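Local coordinates for protein Cyclo(L-leucyl-L-leucyl) synthase (Staphylococcus haemolyticus, PDB 6EZ3) that catalyses the ATP-independent formation of cyclo(L-leucyl-L-leucyl) from two molecules of leucyl-tRNA, releasing the two tRNAs, at residues 2-6 against 41-45; 47-53 against 100-105; 19-25 against 188-194; 26-30 against 55-59. One frame throughout, in Å; residues are numbered along the deposited sequence.

Overall arrangement
All four contacts lie on or against one mixed sheet, ordered 4-8, 218-225, 191-195, 22-26, 52-57, 106-108, in the Rossmann-like core of a cyclodipeptide synthase. Contact 1 sets helix 36-49 against strand 4-8; contact 2 joins the end of that helix and the start of strand 52-57 to the loop before strand 106-108. The centres of contacts 1 and 2 lie about 14 Å apart. Contact 3 pairs 22-26 with 191-195; contact 4 joins the end of 22-26 and the loop after it to 52-57. Contact 1 closes before contact 2 opens; the segments of contact 3, 163 residues apart, enclose contacts 2 and 4. Contact 4, centred about 6 Å from the chain's centre in space, carries the probable nucleophile S28.

Contact 1. Residues 2-6 against 41-45; sequences QNFKV and KIIQW
The flat indole of W45 is the large bump of this contact, and strand 4-6 folds F4 and V6 against it. The strand is extended, with F4 at phi/psi -131/131°, and its axis crosses that of helix 41-45 at -68°, 11.5 Å apart at closest approach. The wide spacing is filled by side chains, with no hydrogen bond between the segments. W45 uses chi1 t and chi2 82°, F4 chi1 m (-85°). F4 CB lies over the indole face, 4.2 Å from the centroid of the five-membered ring, a CH-pi contact. The F4 ring then turns its edge to that face, with centroids 5.0 Å apart and planes at 50°. Its tip enters the hollow between I42 and K41: F4 CZ is 3.7 Å from I42 CG2, and F4 CE2 is 4.0 Å from K41 CD. One strand repeat on, V6 CG2 touches W45 CZ2 at 3.8 Å, while K5 points away. At the N-terminal rim N3 ND2 lies 3.9 Å from K41 CD, and Q2 N is 3.7 Å from W45 NE1; the CA atoms of Q2 and W45 are 7.3 Å apart. Such aromatic and aliphatic interlocking is the helix-on-sheet packing of an alpha/beta fold. Strand 218-225 continues the floor through L223 and I221, Y17 of helix 11-19 touches V6 and W45, and K41 reaches E225 by a salt bridge.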
# COMPACT_ATOMS: atom_id res chain seq x y z
N GLN A 2 -6.07 10.79 -17.07
CA GLN A 2 -6.23 11.98 -17.94
C GLN A 2 -4.88 12.67 -18.11
O GLN A 2 -4.49 13.07 -19.21
CB GLN A 2 -7.21 13.00 -17.33
CG GLN A 2 -8.36 12.43 -16.52
CD GLN A 2 -8.98 13.55 -15.74
OE1 GLN A 2 -8.53 13.89 -14.64
NE2 GLN A 2 -9.97 14.21 -16.33
N ASN A 3 -4.18 12.81 -16.98
CA ASN A 3 -2.86 13.41 -16.84
C ASN A 3 -1.90 12.32 -16.33
O ASN A 3 -0.75 12.63 -15.97
CB ASN A 3 -2.93 14.63 -15.88
CG ASN A 3 -3.78 14.47 -14.63
OD1 ASN A 3 -4.97 14.08 -14.66
ND2 ASN A 3 -3.20 14.85 -13.50
N PHE A 4 -2.38 11.04 -16.35
CA PHE A 4 -1.69 9.81 -15.90
C PHE A 4 -1.75 8.67 -16.89
O PHE A 4 -2.84 8.29 -17.32
CB PHE A 4 -2.31 9.30 -14.60
CG PHE A 4 -1.73 9.96 -13.39
CD1 PHE A 4 -0.69 9.39 -12.70
CD2 PHE A 4 -2.23 11.18 -12.93
CE1 PHE A 4 -0.14 10.00 -11.58
CE2 PHE A 4 -1.69 11.80 -11.81
CZ PHE A 4 -0.64 11.21 -11.15
N LYS A 5 -0.59 8.07 -17.17
CA LYS A 5 -0.47 6.88 -18.00
C LYS A 5 -0.66 5.68 -17.05
O LYS A 5 0.10 5.55 -16.06
CB LYS A 5 0.90 6.81 -18.72
CG LYS A 5 0.93 5.79 -19.85
CD LYS A 5 2.12 4.82 -19.76
CE LYS A 5 2.07 3.85 -20.92
NZ LYS A 5 2.95 2.68 -20.73
N VAL A 6 -1.67 4.85 -17.33
CA VAL A 6 -2.00 3.71 -16.46
C VAL A 6 -1.52 2.38 -17.04
O VAL A 6 -1.85 2.07 -18.19
CB VAL A 6 -3.51 3.70 -16.11
CG1 VAL A 6 -3.86 2.55 -15.17
CG2 VAL A 6 -3.94 5.03 -15.50
N LYS A 41 -2.67 15.69 -7.03
CA LYS A 41 -2.80 15.20 -8.40
C LYS A 41 -3.55 13.88 -8.42
O LYS A 41 -4.56 13.77 -9.11
CB LYS A 41 -1.40 14.98 -9.04
CG LYS A 41 -1.01 16.01 -10.10
CD LYS A 41 -0.11 15.42 -11.19
CE LYS A 41 0.50 16.48 -12.06
NZ LYS A 41 1.60 17.22 -11.38
N ILE A 42 -3.07 12.88 -7.65
CA ILE A 42 -3.65 11.53 -7.61
C ILE A 42 -5.07 11.54 -7.07
O ILE A 42 -5.88 10.74 -7.53
CB ILE A 42 -2.75 10.47 -6.89
CG1 ILE A 42 -2.33 10.92 -5.48
CG2 ILE A 42 -1.53 10.11 -7.77
CD1 ILE A 42 -1.59 9.94 -4.69
N ILE A 43 -5.39 12.44 -6.12
CA ILE A 43 -6.74 12.55 -5.57
C ILE A 43 -7.67 13.12 -6.63
O ILE A 43 -8.71 12.53 -6.93
CB ILE A 43 -6.79 13.31 -4.23
CG1 ILE A 43 -5.98 12.55 -3.15
CG2 ILE A 43 -8.25 13.54 -3.81
CD1 ILE A 43 -6.31 12.90 -1.64
N GLN A 44 -7.25 14.23 -7.26
CA GLN A 44 -8.04 14.83 -8.32
C GLN A 44 -8.32 13.83 -9.43
O GLN A 44 -9.44 13.78 -9.91
CB GLN A 44 -7.36 16.11 -8.86
CG GLN A 44 -7.60 17.37 -7.99
CD GLN A 44 -9.05 17.75 -7.76
OE1 GLN A 44 -9.95 17.51 -8.60
NE2 GLN A 44 -9.32 18.36 -6.61
N TRP A 45 -7.31 12.99 -9.78
CA TRP A 45 -7.37 11.91 -10.78
C TRP A 45 -8.35 10.81 -10.35
O TRP A 45 -9.20 10.40 -11.15
CB TRP A 45 -5.97 11.29 -11.02
CG TRP A 45 -5.98 10.12 -11.97
CD1 TRP A 45 -5.99 10.17 -13.33
CD2 TRP A 45 -6.02 8.73 -11.61
NE1 TRP A 45 -6.03 8.89 -13.85
CE2 TRP A 45 -6.06 7.99 -12.82
CE3 TRP A 45 -6.04 8.03 -10.39
CZ2 TRP A 45 -6.11 6.59 -12.83
CZ3 TRP A 45 -6.12 6.64 -10.41
CH2 TRP A 45 -6.14 5.94 -11.62

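Contact 2. Residues 47-53 against 100-105; sequences NSNFDDF and KTITNR. With SO4 (sulfate ion), chain G.
This is a polar and aromatic contact at the rim of the sheet, where the turn from helix 36-49 into strand 52-57 meets the loop between helix 73-97 and strand 106-108. F50 (phi/psi -110/159°) leaves the helix, and D52 and F53 are extended. The closest CA pairs are F53 and R105, 7.1 Å, and N47 and K100, 9.0 Å. D52 OD2 forms a salt bridge to R105 NH1 at 2.7 Å. R105 (chi1 t, chi2 93°, chi3 p) lays CD over the ring of F53 (chi1 p), 4.3 Å from its centroid, a CH-pi contact, with R105 CD 2.9 Å from F53 O. In this alpha/beta sheet R105 then pairs with I55, starting the parallel register of edge strand 106-108. K100, extended from chi2 onward, brings CD to 3.9 Å from F53 CE2 and CE to 3.2 Å from N47 OD1. R105 NE and NH2 each donate to T101 O at 3.0 Å, and NH2 also to O1 of a sulfate, probably from the crystallisation liquor, at 3.0 Å.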
# COMPACT_ATOMS: atom_id res chain seq x y z
N ASN A 47 -10.73 11.02 -8.11
CA ASN A 47 -12.02 11.69 -8.01
C ASN A 47 -12.73 11.84 -9.34
O ASN A 47 -13.93 11.57 -9.41
CB ASN A 47 -11.87 13.04 -7.33
CG ASN A 47 -13.16 13.78 -7.13
OD1 ASN A 47 -14.11 13.27 -6.53
ND2 ASN A 47 -13.21 15.01 -7.58
N SER A 48 -11.99 12.26 -10.37
CA SER A 48 -12.49 12.51 -11.73
C SER A 48 -12.85 11.27 -12.51
O SER A 48 -13.82 11.29 -13.26
CB SER A 48 -11.49 13.34 -12.51
OG SER A 48 -11.34 14.58 -11.83
N ASN A 49 -12.08 10.21 -12.36
CA ASN A 49 -12.28 8.99 -13.12
C ASN A 49 -13.16 7.90 -12.46
O ASN A 49 -13.78 7.11 -13.18
CB ASN A 49 -10.92 8.42 -13.47
CG ASN A 49 -10.18 9.25 -14.46
OD1 ASN A 49 -9.46 10.20 -14.13
ND2 ASN A 49 -10.33 8.84 -15.70
N PHE A 50 -13.19 7.82 -11.12
CA PHE A 50 -13.86 6.72 -10.43
C PHE A 50 -15.14 7.10 -9.69
O PHE A 50 -15.35 8.27 -9.31
CB PHE A 50 -12.88 6.02 -9.46
CG PHE A 50 -11.75 5.29 -10.15
CD1 PHE A 50 -10.65 5.98 -10.65
CD2 PHE A 50 -11.77 3.90 -10.28
CE1 PHE A 50 -9.60 5.30 -11.27
CE2 PHE A 50 -10.72 3.22 -10.90
CZ PHE A 50 -9.64 3.93 -11.38
N ASP A 51 -15.97 6.06 -9.44
CA ASP A 51 -17.22 6.20 -8.71
C ASP A 51 -16.89 6.54 -7.27
O ASP A 51 -17.52 7.42 -6.68
CB ASP A 51 -18.10 4.92 -8.80
CG ASP A 51 -18.63 4.54 -10.18
OD1 ASP A 51 -18.53 5.37 -11.12
OD2 ASP A 51 -19.16 3.42 -10.32
N ASP A 52 -15.84 5.90 -6.74
CA ASP A 52 -15.38 6.09 -5.36
C ASP A 52 -13.88 5.78 -5.23
O ASP A 52 -13.34 5.01 -6.02
CB ASP A 52 -16.17 5.13 -4.48
CG ASP A 52 -16.43 5.60 -3.08
OD1 ASP A 52 -17.15 4.89 -2.34
OD2 ASP A 52 -15.93 6.69 -2.72
N PHE A 53 -13.22 6.32 -4.20
CA PHE A 53 -11.82 6.03 -3.89
C PHE A 53 -11.60 6.05 -2.40
O PHE A 53 -12.41 6.60 -1.65
CB PHE A 53 -10.86 7.02 -4.57
CG PHE A 53 -10.97 8.45 -4.09
CD1 PHE A 53 -10.12 8.94 -3.11
CD2 PHE A 53 -11.95 9.30 -4.61
CE1 PHE A 53 -10.26 10.24 -2.62
CE2 PHE A 53 -12.08 10.60 -4.13
CZ PHE A 53 -11.22 11.07 -3.16
N LYS A 100 -16.40 15.84 -1.26
CA LYS A 100 -16.57 14.48 -0.82
C LYS A 100 -16.32 14.45 0.70
O LYS A 100 -15.63 15.33 1.24
CB LYS A 100 -15.68 13.50 -1.63
CG LYS A 100 -16.20 13.27 -3.06
CD LYS A 100 -15.73 11.94 -3.68
CE LYS A 100 -16.39 11.63 -5.02
NZ LYS A 100 -15.73 10.47 -5.71
N THR A 101 -16.96 13.49 1.40
CA THR A 101 -16.80 13.33 2.83
C THR A 101 -15.49 12.62 3.13
O THR A 101 -15.08 11.77 2.35
CB THR A 101 -18.00 12.61 3.45
OG1 THR A 101 -18.04 11.26 2.98
CG2 THR A 101 -19.33 13.33 3.23
N ILE A 102 -14.84 12.95 4.24
CA ILE A 102 -13.58 12.33 4.64
C ILE A 102 -13.82 11.01 5.37
O ILE A 102 -12.97 10.11 5.34
CB ILE A 102 -12.75 13.35 5.50
CG1 ILE A 102 -12.19 14.47 4.62
CG2 ILE A 102 -11.63 12.68 6.29
CD1 ILE A 102 -12.74 15.73 4.95
N THR A 103 -14.99 10.91 6.06
CA THR A 103 -15.38 9.76 6.89
C THR A 103 -15.33 8.47 6.10
O THR A 103 -16.03 8.30 5.11
CB THR A 103 -16.71 10.02 7.60
OG1 THR A 103 -16.46 11.02 8.56
CG2 THR A 103 -17.24 8.80 8.33
N ASN A 104 -14.43 7.60 6.56
CA ASN A 104 -14.05 6.25 6.13
C ASN A 104 -13.36 6.22 4.75
O ASN A 104 -13.14 5.14 4.20
CB ASN A 104 -15.21 5.24 6.22
CG ASN A 104 -15.83 5.08 7.61
OD1 ASN A 104 -17.05 5.24 7.76
ND2 ASN A 104 -15.04 4.86 8.69
N ARG A 105 -12.86 7.39 4.30
CA ARG A 105 -12.13 7.54 3.05
C ARG A 105 -10.64 7.27 3.19
O ARG A 105 -10.07 6.76 2.24
CB ARG A 105 -12.36 8.94 2.45
CG ARG A 105 -12.03 9.12 0.95
CD ARG A 105 -13.20 8.92 -0.01
NE ARG A 105 -14.42 9.60 0.43
CZ ARG A 105 -15.54 9.66 -0.28
NH1 ARG A 105 -15.60 9.10 -1.49
NH2 ARG A 105 -16.60 10.29 0.20
S SO4 G . -20.04 11.50 -0.72
O1 SO4 G . -19.15 10.51 -1.36
O2 SO4 G . -19.42 12.82 -0.86
O3 SO4 G . -21.36 11.47 -1.39
O4 SO4 G . -20.25 11.18 0.70

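Contact 3. Residues 19-25 against 188-194; sequences RKKHVIL and TQETLMA
At the apolar centre, strands 22-25 and 191-194 run parallel, their axes 4.6 Å apart and 26° from alignment. V23 shares a sheet face with L192, A194 and L25, its CG2 3.7 Å from A194 CB; on the other face I24 (chi1 m) rests its CG2 on SD of M193 (chi1 t) at 3.8 Å. In register, I24 lies beside M193 and L25 beside A194, with CA atoms 4.8 and 5.2 Å apart. I24 bonds on both sides of M193: I24 N to L192 O and A194 N to I24 O, each 2.8 Å. L192 N to H22 O is longer, 3.3 Å. Outward, H22 (chi1 t) ND1 and T191 OG1 share a hydrogen bond of 2.8 Å, H22 NE2 bonds to S54, and T188 CG2 sits over the imidazole face, 3.6 Å from the centroid; T188 OG1 bonds to N183. At the edge, E190 (chi1 p) salt-bridges two cations: OE2 is 2.8 Å from R19 NH2 and 3.6 Å from K21 NZ, which also donates to Q189 OE1 at 2.9 Å. Strands 218-225 and 52-57 flank the pair, placing it within the parallel part of the mixed, Rossmann-like sheet, whose 191-195 strand leads to Y195, a probable substrate-binding residue.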
# COMPACT_ATOMS: atom_id res chain seq x y z
N ARG A 19 -14.38 -0.72 -15.64
CA ARG A 19 -15.61 -0.57 -14.86
C ARG A 19 -15.66 0.72 -13.97
O ARG A 19 -16.75 1.20 -13.69
CB ARG A 19 -15.86 -1.84 -14.03
CG ARG A 19 -16.35 -3.04 -14.83
CD ARG A 19 -16.37 -4.34 -14.04
NE ARG A 19 -15.26 -5.21 -14.45
CZ ARG A 19 -14.98 -6.40 -13.92
NH1 ARG A 19 -13.94 -7.10 -14.35
NH2 ARG A 19 -15.74 -6.90 -12.95
N LYS A 20 -14.52 1.28 -13.57
CA LYS A 20 -14.28 2.47 -12.72
C LYS A 20 -15.11 2.50 -11.39
O LYS A 20 -15.51 3.58 -10.92
CB LYS A 20 -14.42 3.77 -13.49
CG LYS A 20 -13.46 3.81 -14.67
CD LYS A 20 -12.33 4.79 -14.53
CE LYS A 20 -11.09 4.33 -15.24
NZ LYS A 20 -11.34 3.80 -16.60
N LYS A 21 -15.28 1.32 -10.75
CA LYS A 21 -16.06 1.27 -9.51
C LYS A 21 -15.36 1.92 -8.31
O LYS A 21 -15.96 2.78 -7.67
CB LYS A 21 -16.52 -0.14 -9.17
CG LYS A 21 -17.67 -0.65 -10.04
CD LYS A 21 -18.30 -1.91 -9.44
CE LYS A 21 -18.65 -2.96 -10.47
NZ LYS A 21 -18.65 -4.34 -9.88
N HIS A 22 -14.11 1.53 -8.00
CA HIS A 22 -13.35 2.06 -6.87
C HIS A 22 -11.83 1.89 -7.05
O HIS A 22 -11.37 0.88 -7.60
CB HIS A 22 -13.82 1.36 -5.60
CG HIS A 22 -13.21 1.86 -4.32
ND1 HIS A 22 -12.06 1.28 -3.77
CD2 HIS A 22 -13.63 2.83 -3.49
CE1 HIS A 22 -11.83 1.94 -2.65
NE2 HIS A 22 -12.74 2.87 -2.43
N VAL A 23 -11.05 2.86 -6.52
CA VAL A 23 -9.58 2.84 -6.52
C VAL A 23 -9.06 3.13 -5.09
O VAL A 23 -9.70 3.87 -4.33
CB VAL A 23 -8.95 3.78 -7.60
CG1 VAL A 23 -9.23 5.28 -7.35
CG2 VAL A 23 -7.46 3.52 -7.74
N ILE A 24 -7.92 2.52 -4.74
CA ILE A 24 -7.21 2.75 -3.49
C ILE A 24 -5.98 3.47 -3.92
O ILE A 24 -5.21 2.96 -4.73
CB ILE A 24 -6.87 1.45 -2.69
CG1 ILE A 24 -8.15 0.68 -2.25
CG2 ILE A 24 -5.99 1.79 -1.45
CD1 ILE A 24 -7.92 -0.69 -1.78
N LEU A 25 -5.80 4.70 -3.42
CA LEU A 25 -4.58 5.44 -3.72
C LEU A 25 -3.62 5.14 -2.57
O LEU A 25 -3.91 5.43 -1.41
CB LEU A 25 -4.80 6.96 -3.86
CG LEU A 25 -5.93 7.44 -4.76
CD1 LEU A 25 -6.11 8.91 -4.60
CD2 LEU A 25 -5.66 7.15 -6.20
N THR A 188 -15.68 -3.04 -0.15
CA THR A 188 -15.90 -2.68 -1.55
C THR A 188 -16.33 -3.93 -2.33
O THR A 188 -16.08 -5.05 -1.88
CB THR A 188 -14.67 -1.99 -2.21
OG1 THR A 188 -13.48 -2.70 -1.91
CG2 THR A 188 -14.53 -0.55 -1.83
N GLN A 189 -16.99 -3.72 -3.49
CA GLN A 189 -17.45 -4.80 -4.37
C GLN A 189 -16.22 -5.28 -5.15
O GLN A 189 -15.89 -6.47 -5.10
CB GLN A 189 -18.53 -4.27 -5.30
CG GLN A 189 -19.87 -5.00 -5.26
CD GLN A 189 -20.65 -4.71 -6.52
OE1 GLN A 189 -20.26 -5.12 -7.63
NE2 GLN A 189 -21.76 -3.97 -6.40
N GLU A 190 -15.50 -4.35 -5.81
CA GLU A 190 -14.24 -4.54 -6.54
C GLU A 190 -13.45 -3.25 -6.38
O GLU A 190 -14.06 -2.19 -6.15
CB GLU A 190 -14.44 -4.90 -8.02
CG GLU A 190 -15.33 -3.93 -8.79
CD GLU A 190 -15.25 -4.02 -10.29
OE1 GLU A 190 -15.09 -2.97 -10.95
OE2 GLU A 190 -15.30 -5.16 -10.81
N THR A 191 -12.10 -3.33 -6.41
CA THR A 191 -11.19 -2.20 -6.17
C THR A 191 -9.83 -2.46 -6.81
O THR A 191 -9.52 -3.60 -7.13
CB THR A 191 -11.08 -1.95 -4.64
OG1 THR A 191 -10.26 -0.81 -4.35
CG2 THR A 191 -10.62 -3.15 -3.87
N LEU A 192 -9.05 -1.39 -7.05
CA LEU A 192 -7.68 -1.47 -7.60
C LEU A 192 -6.75 -0.78 -6.61
O LEU A 192 -7.07 0.31 -6.15
CB LEU A 192 -7.52 -0.71 -8.94
CG LEU A 192 -8.33 -1.11 -10.18
CD1 LEU A 192 -8.22 -0.05 -11.22
CD2 LEU A 192 -7.88 -2.43 -10.76
N MET A 193 -5.59 -1.37 -6.33
CA MET A 193 -4.58 -0.70 -5.54
C MET A 193 -3.69 0.06 -6.58
O MET A 193 -3.08 -0.60 -7.44
CB MET A 193 -3.79 -1.71 -4.75
CG MET A 193 -2.58 -1.13 -4.13
SD MET A 193 -2.95 -0.12 -2.69
CE MET A 193 -3.68 -1.37 -1.57
N ALA A 194 -3.68 1.43 -6.55
CA ALA A 194 -2.92 2.29 -7.49
C ALA A 194 -1.63 2.84 -6.86
O ALA A 194 -1.66 3.47 -5.80
CB ALA A 194 -3.79 3.43 -7.97

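Contact 4. Residues 26-30 against 55-59; sequences GISPF and ILLAG
G26 ends its strand in extended form (phi/psi -87/114°), bridging L56 in parallel with CA atoms 4.9 Å apart; its CA lies 3.6 Å from L56 O, a CA-H...O contact. The same carbonyl takes the one hydrogen bond between the segments, I27 N to L56 O at 3.0 Å. I27 is also extended (-105/131°) and, with chi1 m, drops into a hollow lined by I55 and L57: I27 CD1 is 3.6 Å from I55 CG2, and I27 CB is 3.7 Å from L57 CD1. I39 and I42 of helix 36-49 also touch I27. After this residue the paths diverge, I27 O being 4.1 Å from A58 N. S28 (-102/143°) turns its CA-to-CB bond away from 55-59, and its OG is hydrogen-bonded to the OH of Y195. P29 returns toward 55-59, setting CG 3.4 Å from A58 CB. At F30 phi turns positive (59°), and its backbone N binds E83. The probable active site, around S28, lies just past the C-terminal ends of parallel strands 22-26 and 52-57, where active sites of Rossmann-like folds commonly gather. The contact is apolar apart from its one backbone bond; the side chain of S28, probably the nucleophile, takes no part in it and is bonded instead to Y195, a probable substrate-binding residue.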
# COMPACT_ATOMS: atom_id res chain seq x y z
N GLY A 26 -2.53 4.47 -2.89
CA GLY A 26 -1.50 4.16 -1.93
C GLY A 26 -0.52 5.32 -1.87
O GLY A 26 0.16 5.61 -2.86
N ILE A 27 -0.48 6.00 -0.69
CA ILE A 27 0.47 7.07 -0.41
C ILE A 27 1.55 6.53 0.56
O ILE A 27 1.24 5.82 1.50
CB ILE A 27 -0.24 8.36 0.03
CG1 ILE A 27 -1.00 8.95 -1.17
CG2 ILE A 27 0.75 9.39 0.60
CD1 ILE A 27 -2.36 9.57 -0.89
N SER A 28 2.82 6.77 0.23
CA SER A 28 3.98 6.25 0.94
C SER A 28 4.68 7.25 1.87
O SER A 28 4.83 8.42 1.50
CB SER A 28 4.98 5.65 -0.05
OG SER A 28 4.60 4.36 -0.46
N PRO A 29 5.18 6.79 3.05
CA PRO A 29 5.83 7.75 3.96
C PRO A 29 7.29 8.00 3.62
O PRO A 29 7.98 7.12 3.09
CB PRO A 29 5.68 7.07 5.32
CG PRO A 29 5.73 5.61 5.01
CD PRO A 29 5.12 5.44 3.64
N PHE A 30 7.76 9.21 3.93
CA PHE A 30 9.15 9.65 3.80
C PHE A 30 9.69 9.58 2.37
O PHE A 30 10.90 9.74 2.19
CB PHE A 30 10.06 8.89 4.80
CG PHE A 30 9.46 8.64 6.18
CD1 PHE A 30 9.16 7.35 6.60
CD2 PHE A 30 9.17 9.70 7.04
CE1 PHE A 30 8.60 7.12 7.87
CE2 PHE A 30 8.61 9.47 8.31
CZ PHE A 30 8.32 8.18 8.71
N ILE A 55 -7.95 6.07 0.39
CA ILE A 55 -6.52 6.32 0.48
C ILE A 55 -5.95 5.36 1.54
O ILE A 55 -6.54 5.15 2.59
CB ILE A 55 -6.25 7.81 0.76
CG1 ILE A 55 -6.58 8.68 -0.48
CG2 ILE A 55 -4.81 8.05 1.22
CD1 ILE A 55 -7.58 9.65 -0.26
N LEU A 56 -4.84 4.73 1.22
CA LEU A 56 -4.18 3.86 2.17
C LEU A 56 -2.83 4.47 2.47
O LEU A 56 -2.04 4.74 1.56
CB LEU A 56 -4.06 2.40 1.68
CG LEU A 56 -3.71 1.39 2.80
CD1 LEU A 56 -4.91 1.10 3.70
CD2 LEU A 56 -3.11 0.10 2.25
N LEU A 57 -2.64 4.81 3.73
CA LEU A 57 -1.44 5.41 4.27
C LEU A 57 -0.67 4.33 5.05
O LEU A 57 -1.24 3.29 5.39
CB LEU A 57 -1.90 6.53 5.21
CG LEU A 57 -1.83 7.99 4.75
CD1 LEU A 57 -2.07 8.19 3.29
CD2 LEU A 57 -2.76 8.84 5.57
N ALA A 58 0.61 4.56 5.34
CA ALA A 58 1.43 3.58 6.07
C ALA A 58 0.93 3.24 7.48
O ALA A 58 0.49 4.12 8.21
CB ALA A 58 2.85 4.10 6.15
N GLY A 59 1.01 1.97 7.84
CA GLY A 59 0.59 1.49 9.16
C GLY A 59 1.65 1.73 10.22
O GLY A 59 2.70 2.31 9.95